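Local coordinates for zona pellucida sperm-binding protein 1,Zona pellucida sperm-binding protein 1 (Gallus gallus, PDB 6GF6) that cross-links egg coat filaments by forming homodimers through its first ZP-N domain, at the interface of chains A and B. Numbering follows the deposited sequence. Chains: chain A/B, Zona pellucida sperm-binding protein 1,Zona pellucida sperm-binding protein 1.

The interface of chains A and B. Residues chain A 37-39; chain B 13-20, 66.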
loop_
_atom_site.group_PDB
_atom_site.type_symbol
_atom_site.label_atom_id
_atom_site.label_comp_id
_atom_site.label_asym_id
_atom_site.label_seq_id
_atom_site.Cartn_x
_atom_site.Cartn_y
_atom_site.Cartn_z
ATOM N N ASP A 37 3.187 2.268 -4.104
ATOM C CA ASP A 37 1.947 2.658 -4.761
ATOM C C ASP A 37 2.188 3.909 -5.602
ATOM O O ASP A 37 3.290 4.457 -5.643
ATOM C CB ASP A 37 0.816 2.857 -3.743
ATOM C CG ASP A 37 0.966 4.118 -2.906
ATOM O OD1 ASP A 37 1.962 4.846 -3.045
ATOM O OD2 ASP A 37 0.047 4.389 -2.100
ATOM N N GLU A 38 1.137 4.367 -6.286
ATOM C CA GLU A 38 1.278 5.482 -7.218
ATOM C C GLU A 38 1.643 6.791 -6.530
ATOM O O GLU A 38 1.966 7.758 -7.230
ATOM C CB GLU A 38 -0.019 5.680 -8.015
ATOM C CG GLU A 38 -1.234 6.064 -7.174
ATOM C CD GLU A 38 -2.498 6.242 -8.003
ATOM O OE1 GLU A 38 -3.547 5.652 -7.629
ATOM O OE2 GLU A 38 -2.438 6.964 -9.033
ATOM N N PHE A 39 1.584 6.854 -5.196
ATOM C CA PHE A 39 1.935 8.056 -4.449
ATOM C C PHE A 39 3.321 7.968 -3.852
ATOM O O PHE A 39 3.705 8.842 -3.068
ATOM C CB PHE A 39 0.919 8.329 -3.333
ATOM C CG PHE A 39 -0.511 8.384 -3.808
ATOM C CD1 PHE A 39 -0.987 9.496 -4.479
ATOM C CD2 PHE A 39 -1.388 7.343 -3.539
ATOM C CE1 PHE A 39 -2.293 9.558 -4.903
ATOM C CE2 PHE A 39 -2.701 7.401 -3.962
ATOM C CZ PHE A 39 -3.155 8.510 -4.642
ATOM N N ASP B 13 -5.335 13.255 -1.739
ATOM C CA ASP B 13 -5.017 13.244 -3.158
ATOM C C ASP B 13 -5.827 12.161 -3.857
ATOM O O ASP B 13 -5.990 11.054 -3.328
ATOM C CB ASP B 13 -3.519 12.981 -3.385
ATOM C CG ASP B 13 -2.633 14.038 -2.750
ATOM O OD1 ASP B 13 -2.974 15.233 -2.851
ATOM O OD2 ASP B 13 -1.615 13.675 -2.119
ATOM N N CYS B 14 -6.350 12.489 -5.034
ATOM C CA CYS B 14 -7.012 11.519 -5.894
ATOM C C CYS B 14 -6.006 11.029 -6.926
ATOM O O CYS B 14 -5.524 11.819 -7.737
ATOM C CB CYS B 14 -8.225 12.130 -6.593
ATOM S SG CYS B 14 -9.544 12.643 -5.481
ATOM N N GLY B 15 -5.720 9.728 -6.914
ATOM C CA GLY B 15 -4.850 9.123 -7.897
ATOM C C GLY B 15 -5.636 8.399 -8.975
ATOM O O GLY B 15 -6.858 8.513 -9.084
ATOM N N ASP B 16 -4.906 7.622 -9.778
ATOM C CA ASP B 16 -5.529 6.891 -10.877
ATOM C C ASP B 16 -6.196 5.605 -10.395
ATOM O O ASP B 16 -7.185 5.169 -10.997
ATOM C CB ASP B 16 -4.500 6.586 -11.974
ATOM C CG ASP B 16 -3.923 7.856 -12.616
ATOM O OD1 ASP B 16 -4.654 8.867 -12.733
ATOM O OD2 ASP B 16 -2.725 7.844 -12.990
ATOM N N PHE B 17 -5.648 4.961 -9.359
ATOM C CA PHE B 17 -6.180 3.698 -8.867
ATOM C C PHE B 17 -6.695 3.763 -7.438
ATOM O O PHE B 17 -7.432 2.866 -7.023
ATOM C CB PHE B 17 -5.093 2.620 -8.972
ATOM C CG PHE B 17 -4.595 2.435 -10.379
ATOM C CD1 PHE B 17 -5.246 1.586 -11.259
ATOM C CD2 PHE B 17 -3.500 3.156 -10.833
ATOM C CE1 PHE B 17 -4.792 1.435 -12.561
ATOM C CE2 PHE B 17 -3.044 3.009 -12.132
ATOM C CZ PHE B 17 -3.688 2.150 -12.996
ATOM N N GLY B 18 -6.331 4.787 -6.685
ATOM C CA GLY B 18 -6.801 4.943 -5.331
ATOM C C GLY B 18 -6.617 6.369 -4.869
ATOM O O GLY B 18 -6.384 7.275 -5.670
ATOM N N MET B 19 -6.720 6.557 -3.556
ATOM C CA MET B 19 -6.584 7.870 -2.944
ATOM C C MET B 19 -5.817 7.734 -1.638
ATOM O O MET B 19 -5.715 6.648 -1.063
ATOM C CB MET B 19 -7.952 8.517 -2.699
ATOM C CG MET B 19 -8.999 7.543 -2.182
ATOM S SD MET B 19 -10.645 8.264 -2.056
ATOM C CE MET B 19 -11.659 6.804 -2.265
ATOM N N GLN B 20 -5.273 8.857 -1.172
ATOM C CA GLN B 20 -4.523 8.888 0.074
ATOM C C GLN B 20 -4.877 10.144 0.858
ATOM O O GLN B 20 -5.073 11.212 0.276
ATOM C CB GLN B 20 -3.008 8.830 -0.169
ATOM C CG GLN B 20 -2.446 10.014 -0.934
ATOM C CD GLN B 20 -0.933 10.064 -0.898
ATOM O OE1 GLN B 20 -0.280 9.138 -0.415
ATOM N NE2 GLN B 20 -0.365 11.152 -1.404
ATOM N N SER B 66 -4.132 5.177 2.973
ATOM C CA SER B 66 -4.243 4.816 1.562
ATOM C C SER B 66 -5.462 3.926 1.337
ATOM O O SER B 66 -5.734 3.029 2.144
ATOM C CB SER B 66 -2.986 4.081 1.097
ATOM O OG SER B 66 -1.822 4.844 1.381
HETATM O O HOH W 1 -0.797 6.195 -11.366
HETATM O O HOH W 2 -0.170 6.366 -0.096
#
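The loop A:Asp37 to A:Phe39, which follows strand 30-36 of chain A, lies across the turn of chain B between strands 9-14 and 18-24, with strand 63-68 bordering it. CG of A:Glu38 is tucked between its backbone N and carbonyl carbon (chi1 63°), and the chain then runs out extended to meet a row of backbone N-H groups. A:Glu38 OE2 takes B:Asp16 N at 2.7 Å through its syn lone pair. A:Glu38 OE1 likewise takes B:Phe17 N at 2.8 Å, both bonds nearly straight (160°). B:Gly18 N reaches A:Glu38 OE1 more obliquely, close to the C-O axis, at 3.1 Å. A glutamate suits the place facing this turn because two oxygens can serve three donors; an alanine here would remove the carboxylate and would probably leave these amides without their partners and weaken the grip. A water joins A:Glu38 OE2 to B:Asp16 OD2, perhaps easing repulsion between the carboxylates.

Beside the carboxylate of A:Glu38, the A:Phe39 ring is sandwiched: B:Gln20 CG sits over one face, 3.7 Å from the centroid, and A:Glu38 CG lies toward the rim of the other. Meeting the phenylalanine tip to tip, the B:Gln20 amide stacks almost parallel (13°) over its CB/CG end; the flat phenyl offers a broad face to methylene and amide alike. NE2 donating to B:Asp13 OD2 fixes the amide's orientation, while compact B:Gly15 lets its CA approach ring atom CZ. A:Asp37 OD1 accepts A:Phe39 N from above the carboxylate plane, bracing the loop, and OD2 shares a water with B:Gln20 OE1 and B:Ser66 OG. The patch thus helps hold together the ZP-N1 homodimer that cross-links egg coat filaments.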